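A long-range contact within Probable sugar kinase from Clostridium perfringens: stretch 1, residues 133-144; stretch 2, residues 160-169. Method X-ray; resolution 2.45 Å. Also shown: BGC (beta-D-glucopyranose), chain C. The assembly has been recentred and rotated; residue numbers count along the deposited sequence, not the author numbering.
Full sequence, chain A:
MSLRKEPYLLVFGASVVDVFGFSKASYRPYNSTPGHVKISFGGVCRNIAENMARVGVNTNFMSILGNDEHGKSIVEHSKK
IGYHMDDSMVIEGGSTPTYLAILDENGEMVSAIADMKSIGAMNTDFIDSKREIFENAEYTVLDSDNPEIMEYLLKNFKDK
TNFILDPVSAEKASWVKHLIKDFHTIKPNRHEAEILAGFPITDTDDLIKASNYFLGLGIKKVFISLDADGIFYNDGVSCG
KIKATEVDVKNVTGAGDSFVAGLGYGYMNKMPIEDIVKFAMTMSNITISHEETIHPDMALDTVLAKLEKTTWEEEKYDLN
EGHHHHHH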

ATOM      1  N   ILE A 133     -20.910  -3.066 -21.783  1.00 34.29           N
ATOM      2  CA  ILE A 133     -21.017  -2.584 -20.407  1.00 32.39           C
ATOM      3  C   ILE A 133     -21.611  -1.170 -20.425  1.00 30.57           C
ATOM      4  O   ILE A 133     -22.475  -0.851 -19.609  1.00 25.62           O
ATOM      5  N   PHE A 134     -21.189  -0.373 -21.411  1.00 29.56           N
ATOM      6  CA  PHE A 134     -21.674   0.995 -21.607  1.00 31.62           C
ATOM      7  C   PHE A 134     -23.122   1.010 -22.085  1.00 33.19           C
ATOM      8  O   PHE A 134     -23.970   1.648 -21.464  1.00 33.30           O
ATOM      9  N   GLU A 135     -23.404   0.234 -23.135  1.00 34.16           N
ATOM     10  CA  GLU A 135     -24.740   0.133 -23.735  1.00 35.73           C
ATOM     11  C   GLU A 135     -25.869  -0.353 -22.816  1.00 35.00           C
ATOM     12  O   GLU A 135     -27.009   0.119 -22.933  1.00 36.02           O
ATOM     13  N   ASN A 136     -25.548  -1.266 -21.899  1.00 32.39           N
ATOM     14  CA  ASN A 136     -26.542  -1.798 -20.965  1.00 33.40           C
ATOM     15  C   ASN A 136     -26.562  -1.093 -19.602  1.00 31.70           C
ATOM     16  O   ASN A 136     -27.292  -1.507 -18.697  1.00 32.82           O
ATOM     17  N   ALA A 137     -25.755  -0.039 -19.462  1.00 27.67           N
ATOM     18  CA  ALA A 137     -25.700   0.751 -18.236  1.00 26.87           C
ATOM     19  C   ALA A 137     -26.852   1.738 -18.255  1.00 25.67           C
ATOM     20  O   ALA A 137     -27.086   2.389 -19.275  1.00 25.00           O
ATOM     21  N   GLU A 138     -27.591   1.833 -17.149  1.00 23.19           N
ATOM     22  CA  GLU A 138     -28.730   2.758 -17.087  1.00 25.37           C
ATOM     23  C   GLU A 138     -28.218   4.194 -17.103  1.00 23.04           C
ATOM     24  O   GLU A 138     -28.759   5.044 -17.813  1.00 21.36           O
ATOM     25  N   TYR A 139     -27.194   4.456 -16.288  1.00 19.63           N
ATOM     26  CA  TYR A 139     -26.552   5.768 -16.225  1.00 18.20           C
ATOM     27  C   TYR A 139     -25.042   5.552 -16.231  1.00 18.04           C
ATOM     28  O   TYR A 139     -24.564   4.480 -15.838  1.00 15.33           O
ATOM     29  N   THR A 140     -24.305   6.515 -16.784  1.00 18.14           N
ATOM     30  CA  THR A 140     -22.847   6.424 -16.833  1.00 19.77           C
ATOM     31  C   THR A 140     -22.194   7.742 -16.401  1.00 20.04           C
ATOM     32  O   THR A 140     -22.381   8.782 -17.029  1.00 20.00           O
ATOM     33  N   VAL A 141     -21.436   7.674 -15.306  1.00 18.89           N
ATOM     34  CA  VAL A 141     -20.758   8.834 -14.723  1.00 17.14           C
ATOM     35  C   VAL A 141     -19.374   9.033 -15.321  1.00 18.63           C
ATOM     36  O   VAL A 141     -18.594   8.090 -15.488  1.00 16.83           O
ATOM     37  N   LEU A 142     -19.094  10.285 -15.653  1.00 20.68           N
ATOM     38  CA  LEU A 142     -17.821  10.701 -16.215  1.00 23.45           C
ATOM     39  C   LEU A 142     -17.447  12.014 -15.561  1.00 24.40           C
ATOM     40  O   LEU A 142     -18.306  12.735 -15.057  1.00 23.20           O
ATOM     41  N   ASP A 143     -16.150  12.295 -15.545  1.00 27.57           N
ATOM     42  CA  ASP A 143     -15.637  13.561 -15.053  1.00 29.70           C
ATOM     43  C   ASP A 143     -15.015  14.240 -16.276  1.00 31.25           C
ATOM     44  O   ASP A 143     -15.031  13.653 -17.356  1.00 30.50           O
ATOM     45  N   SER A 144     -14.418  15.415 -16.099  1.00 33.25           N
ATOM     46  CA  SER A 144     -13.827  16.159 -17.212  1.00 36.43           C
ATOM     47  C   SER A 144     -12.315  15.990 -17.457  1.00 38.90           C
ATOM     48  O   SER A 144     -11.668  16.888 -18.008  1.00 39.54           O
ATOM     49  N   LYS A 160     -27.725   5.142 -25.992  1.00 46.45           N
ATOM     50  CA  LYS A 160     -27.705   3.808 -25.388  1.00 44.64           C
ATOM     51  C   LYS A 160     -27.641   3.853 -23.854  1.00 41.72           C
ATOM     52  O   LYS A 160     -28.154   2.958 -23.180  1.00 40.38           O
ATOM     53  N   THR A 161     -26.978   4.883 -23.325  1.00 38.31           N
ATOM     54  CA  THR A 161     -26.849   5.107 -21.882  1.00 35.60           C
ATOM     55  C   THR A 161     -26.965   6.600 -21.552  1.00 35.10           C
ATOM     56  O   THR A 161     -26.673   7.458 -22.388  1.00 36.11           O
ATOM     57  N   ASN A 162     -27.381   6.892 -20.325  1.00 33.75           N
ATOM     58  CA  ASN A 162     -27.556   8.256 -19.857  1.00 32.52           C
ATOM     59  C   ASN A 162     -26.346   8.781 -19.074  1.00 31.29           C
ATOM     60  O   ASN A 162     -26.131   8.436 -17.913  1.00 30.41           O
ATOM     61  N   PHE A 163     -25.584   9.657 -19.712  1.00 28.66           N
ATOM     62  CA  PHE A 163     -24.374  10.222 -19.122  1.00 27.82           C
ATOM     63  C   PHE A 163     -24.540  11.301 -18.047  1.00 25.15           C
ATOM     64  O   PHE A 163     -25.407  12.164 -18.149  1.00 23.31           O
ATOM     65  N   ILE A 164     -23.704  11.219 -17.008  1.00 22.42           N
ATOM     66  CA  ILE A 164     -23.712  12.169 -15.888  1.00 21.19           C
ATOM     67  C   ILE A 164     -22.333  12.850 -15.755  1.00 20.76           C
ATOM     68  O   ILE A 164     -21.317  12.174 -15.592  1.00 18.37           O
ATOM     69  N   LEU A 165     -22.318  14.184 -15.789  1.00 21.26           N
ATOM     70  CA  LEU A 165     -21.080  14.954 -15.670  1.00 25.16           C
ATOM     71  C   LEU A 165     -20.788  15.608 -14.315  1.00 25.87           C
ATOM     72  O   LEU A 165     -21.632  16.304 -13.753  1.00 23.56           O
ATOM     73  N   ASP A 166     -19.551  15.408 -13.852  1.00 27.35           N
ATOM     74  CA  ASP A 166     -19.009  16.007 -12.633  1.00 30.45           C
ATOM     75  C   ASP A 166     -17.834  16.819 -13.237  1.00 29.73           C
ATOM     76  O   ASP A 166     -16.780  16.255 -13.514  1.00 30.95           O
ATOM     77  N   PRO A 167     -18.003  18.146 -13.452  1.00 29.21           N
ATOM     78  CA  PRO A 167     -16.951  18.998 -14.035  1.00 30.09           C
ATOM     79  C   PRO A 167     -15.593  19.156 -13.344  1.00 29.45           C
ATOM     80  O   PRO A 167     -14.678  19.692 -13.963  1.00 30.78           O
ATOM     81  N   VAL A 168     -15.459  18.693 -12.095  1.00 27.86           N
ATOM     82  CA  VAL A 168     -14.210  18.764 -11.290  1.00 31.08           C
ATOM     83  C   VAL A 168     -13.690  20.187 -10.936  1.00 30.95           C
ATOM     84  O   VAL A 168     -13.449  20.482  -9.758  1.00 29.98           O
ATOM     85  N   SER A 169     -13.510  21.039 -11.947  1.00 31.04           N
ATOM     86  CA  SER A 169     -13.038  22.417 -11.773  1.00 33.61           C
ATOM     87  C   SER A 169     -13.540  23.292 -12.917  1.00 34.40           C
ATOM     88  O   SER A 169     -13.974  22.779 -13.949  1.00 31.46           O
TER

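What holds the two stretches in register, and where does that leave the side chains? Two parallel strands lie side by side, pairing Tyr 139 with Asn 162, Thr 140 with Phe 163, Val 141 with Ile 164 and Leu 142 with Leu 165. Thr 140 is bonded through both of its backbone polar atoms: its N donates to Asn 162 O at 2.9 Å, and its O accepts from Ile 164 N at 2.8 Å. Leu 142 repeats the pattern, its N reaching Ile 164 O at 2.9 Å and its O receiving Asp 166 N at 3.2 Å. Side chains therefore alternate between one face, with Tyr 139, Val 141, Asn 162 and Ile 164, and the other, with Thr 140, Leu 142, Phe 163 and Leu 165.

Why does Ile 164 have more of its surface covered by the opposite stretch than any other residue here? It shares its face with Tyr 139 and Val 141, and its m, t rotamer extends CD1 to within 3.8 Å of Tyr 139 CB. Nearer the backbone, Ile 164 CB meets CG2 of Val 141, a t rotamer, at 4.0 Å. Tyr 139, with chi1 in m, also lays its ring obliquely near Asn 162, with Tyr 139 CD1 3.5 Å from Asn 162 CB. Ile 164 thus packs against two residues that are neighbours on the same face of the adjoining strand.

How does Thr 161 make so much contact from just before its strand? Its CA-to-CB bond points toward the first stretch, and Thr 161 CB lies 3.3 Å from Phe 134 O, at the helical end of that stretch. The t rotamer carries the hydroxyl to the loop, where Thr 161 OG1 donates a hydrogen bond to Ala 137 O at 2.9 Å. Thr 140 OG1, on an m rotamer, lies 3.0 Å from Thr 161 OG1, so the two hydroxyls sit together beside the start of the strand pairing. A water molecule adds a link nearby, 2.8 Å from both Ala 137 O and Lys 160 O.

What fills the other face? Phe 163, with chi1 in m, starts out on that face, but the end of its side chain comes nearer the first stretch. Its ring runs obliquely past Leu 142, an m, t rotamer, with Leu 142 CD1 3.7 Å from Phe 163 CD1. Thr 140 adds its methyl, CG2, 3.8 Å from Phe 163 CE1.

How does the contact finish, and where is the sugar? Ser 144, in the p rotamer, points toward the second stretch and donates from OG to Pro 167 O at 2.6 Å. Alongside, Asp 143 CB touches Val 168 CG2 at 3.7 Å. Glucose binds at this end, as suits a probable sugar kinase: its O2 donates to Val 168 O at 2.8 Å, and its O1 lies 2.9 Å from Asp 166 OD1.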

ATOM      1  CB  ILE A 133     -19.648  -2.613 -19.660  1.00 31.82           C
ATOM      2  CG1 ILE A 133     -18.994  -4.003 -19.754  1.00 31.94           C
ATOM      3  CG2 ILE A 133     -19.820  -2.180 -18.183  1.00 32.63           C
ATOM      4  CD1 ILE A 133     -19.802  -5.174 -19.136  1.00 28.68           C
ATOM      5  CB  PHE A 134     -20.819   1.741 -22.627  1.00 29.27           C
ATOM      6  CG  PHE A 134     -19.434   2.057 -22.160  1.00 29.22           C
ATOM      7  CD1 PHE A 134     -19.186   3.207 -21.390  1.00 30.69           C
ATOM      8  CD2 PHE A 134     -18.352   1.247 -22.538  1.00 28.17           C
ATOM      9  CE1 PHE A 134     -17.862   3.555 -21.000  1.00 30.37           C
ATOM     10  CE2 PHE A 134     -17.026   1.577 -22.161  1.00 28.93           C
ATOM     11  CZ  PHE A 134     -16.780   2.734 -21.391  1.00 26.87           C
ATOM     12  CB  GLU A 135     -24.692  -0.720 -25.011  1.00 36.36           C
ATOM     13  CG  GLU A 135     -23.837  -0.120 -26.115  1.00 37.84           C
ATOM     14  CD  GLU A 135     -23.684  -1.000 -27.343  1.00 39.23           C
ATOM     15  OE1 GLU A 135     -23.629  -2.240 -27.198  1.00 38.63           O
ATOM     16  OE2 GLU A 135     -23.604  -0.442 -28.460  1.00 40.68           O
ATOM     17  CB  ASN A 136     -26.379  -3.314 -20.793  1.00 35.79           C
ATOM     18  CG  ASN A 136     -26.593  -4.076 -22.089  1.00 38.40           C
ATOM     19  OD1 ASN A 136     -25.640  -4.575 -22.687  1.00 38.67           O
ATOM     20  ND2 ASN A 136     -27.840  -4.150 -22.541  1.00 39.81           N
ATOM     21  CB  ALA A 137     -24.383   1.491 -18.141  1.00 26.55           C
ATOM     22  CB  GLU A 138     -29.593   2.522 -15.846  1.00 26.76           C
ATOM     23  CG  GLU A 138     -29.966   1.080 -15.547  1.00 32.48           C
ATOM     24  CD  GLU A 138     -30.985   0.492 -16.514  1.00 35.37           C
ATOM     25  OE1 GLU A 138     -31.957   1.197 -16.873  1.00 36.88           O
ATOM     26  OE2 GLU A 138     -30.819  -0.687 -16.900  1.00 35.81           O
ATOM     27  CB  TYR A 139     -27.012   6.596 -14.997  1.00 16.82           C
ATOM     28  CG  TYR A 139     -28.484   6.998 -15.005  1.00 14.41           C
ATOM     29  CD1 TYR A 139     -28.906   8.215 -15.544  1.00 17.69           C
ATOM     30  CD2 TYR A 139     -29.470   6.116 -14.554  1.00 14.48           C
ATOM     31  CE1 TYR A 139     -30.300   8.526 -15.637  1.00 18.35           C
ATOM     32  CE2 TYR A 139     -30.833   6.397 -14.640  1.00 15.79           C
ATOM     33  CZ  TYR A 139     -31.246   7.599 -15.181  1.00 17.37           C
ATOM     34  OH  TYR A 139     -32.595   7.853 -15.274  1.00 21.01           O
ATOM     35  CB  THR A 140     -22.316   5.913 -18.222  1.00 19.49           C
ATOM     36  OG1 THR A 140     -22.822   4.597 -18.476  1.00 19.14           O
ATOM     37  CG2 THR A 140     -20.790   5.833 -18.243  1.00 20.93           C
ATOM     38  CB  VAL A 141     -20.652   8.708 -13.162  1.00 16.82           C
ATOM     39  CG1 VAL A 141     -19.846   9.863 -12.547  1.00 13.32           C
ATOM     40  CG2 VAL A 141     -22.038   8.659 -12.544  1.00 12.51           C
ATOM     41  CB  LEU A 142     -17.933  10.956 -17.737  1.00 22.91           C
ATOM     42  CG  LEU A 142     -18.241   9.891 -18.800  1.00 23.92           C
ATOM     43  CD1 LEU A 142     -18.263  10.517 -20.174  1.00 21.42           C
ATOM     44  CD2 LEU A 142     -17.225   8.790 -18.755  1.00 25.20           C
ATOM     45  CB  ASP A 143     -14.659  13.382 -13.868  1.00 31.58           C
ATOM     46  CG  ASP A 143     -13.373  12.615 -14.207  1.00 30.77           C
ATOM     47  OD1 ASP A 143     -13.097  12.251 -15.371  1.00 31.74           O
ATOM     48  OD2 ASP A 143     -12.616  12.380 -13.245  1.00 32.72           O
ATOM     49  CB  SER A 144     -14.183  17.628 -17.045  1.00 34.49           C
ATOM     50  OG  SER A 144     -13.735  18.066 -15.783  1.00 34.28           O
ATOM     51  CB  LYS A 160     -26.531   3.000 -25.963  1.00 47.08           C
ATOM     52  CG  LYS A 160     -26.716   2.513 -27.415  1.00 50.10           C
ATOM     53  CD  LYS A 160     -25.685   3.112 -28.393  1.00 52.75           C
ATOM     54  CE  LYS A 160     -26.114   4.488 -28.929  1.00 54.71           C
ATOM     55  NZ  LYS A 160     -25.077   5.259 -29.676  1.00 55.12           N
ATOM     56  CB  THR A 161     -25.525   4.522 -21.288  1.00 34.70           C
ATOM     57  OG1 THR A 161     -25.483   4.747 -19.865  1.00 27.05           O
ATOM     58  CG2 THR A 161     -24.299   5.124 -21.938  1.00 31.93           C
ATOM     59  CB  ASN A 162     -28.819   8.332 -19.008  1.00 35.25           C
ATOM     60  CG  ASN A 162     -30.100   8.193 -19.811  1.00 37.16           C
ATOM     61  OD1 ASN A 162     -31.080   7.633 -19.319  1.00 37.76           O
ATOM     62  ND2 ASN A 162     -30.128   8.768 -21.011  1.00 37.15           N
ATOM     63  CB  PHE A 163     -23.463  10.725 -20.232  1.00 30.05           C
ATOM     64  CG  PHE A 163     -22.797   9.648 -21.012  1.00 29.88           C
ATOM     65  CD1 PHE A 163     -21.610   9.075 -20.552  1.00 30.29           C
ATOM     66  CD2 PHE A 163     -23.326   9.231 -22.247  1.00 31.33           C
ATOM     67  CE1 PHE A 163     -20.931   8.088 -21.315  1.00 31.03           C
ATOM     68  CE2 PHE A 163     -22.667   8.252 -23.020  1.00 29.58           C
ATOM     69  CZ  PHE A 163     -21.465   7.677 -22.553  1.00 32.02           C
ATOM     70  CB  ILE A 164     -24.106  11.478 -14.522  1.00 19.79           C
ATOM     71  CG1 ILE A 164     -25.444  10.720 -14.647  1.00 19.53           C
ATOM     72  CG2 ILE A 164     -24.197  12.522 -13.395  1.00 17.33           C
ATOM     73  CD1 ILE A 164     -25.833   9.889 -13.448  1.00 16.38           C
ATOM     74  CB  LEU A 165     -21.009  16.045 -16.763  1.00 26.15           C
ATOM     75  CG  LEU A 165     -19.806  17.007 -16.878  1.00 28.27           C
ATOM     76  CD1 LEU A 165     -18.504  16.262 -17.148  1.00 29.77           C
ATOM     77  CD2 LEU A 165     -20.045  18.063 -17.945  1.00 27.93           C
ATOM     78  CB  ASP A 166     -18.490  14.922 -11.670  1.00 32.65           C
ATOM     79  CG  ASP A 166     -18.064  15.483 -10.300  1.00 34.21           C
ATOM     80  OD1 ASP A 166     -17.619  16.646 -10.227  1.00 35.62           O
ATOM     81  OD2 ASP A 166     -18.178  14.757  -9.284  1.00 33.24           O
ATOM     82  CB  PRO A 167     -17.646  20.357 -14.200  1.00 29.44           C
ATOM     83  CG  PRO A 167     -19.079  20.007 -14.313  1.00 29.19           C
ATOM     84  CD  PRO A 167     -19.224  18.943 -13.254  1.00 28.63           C
ATOM     85  CB  VAL A 168     -13.073  17.828 -11.874  1.00 32.41           C
ATOM     86  CG1 VAL A 168     -11.806  17.869 -11.018  1.00 32.26           C
ATOM     87  CG2 VAL A 168     -13.575  16.391 -11.945  1.00 34.36           C
ATOM     88  CB  SER A 169     -11.501  22.478 -11.717  1.00 33.99           C
ATOM     89  OG  SER A 169     -10.912  22.321 -13.000  1.00 33.76           O
TER
HETATM   90  C2  BGC C 329     -16.551  20.541  -7.643  1.00 59.36           C
HETATM   91  C3  BGC C 329     -17.065  20.527  -6.171  1.00 59.68           C
HETATM   92  C4  BGC C 329     -18.636  20.689  -6.321  1.00 58.73           C
HETATM   93  C5  BGC C 329     -19.289  19.538  -7.197  1.00 56.73           C
HETATM   94  C6  BGC C 329     -20.747  19.642  -7.398  1.00 51.56           C
HETATM   95  C1  BGC C 329     -17.179  19.363  -8.383  1.00 57.87           C
HETATM   96  O1  BGC C 329     -16.751  19.351  -9.549  1.00 56.55           O
HETATM   97  O2  BGC C 329     -15.292  20.390  -7.632  1.00 58.63           O
HETATM   98  O3  BGC C 329     -16.541  21.579  -5.657  1.00 62.10           O
HETATM   99  O4  BGC C 329     -19.154  20.716  -5.110  1.00 59.76           O
HETATM  100  O5  BGC C 329     -18.670  19.500  -8.461  1.00 58.11           O
HETATM  101  O   HOH W   1     -29.156   1.539 -21.037  1.00 35.03           O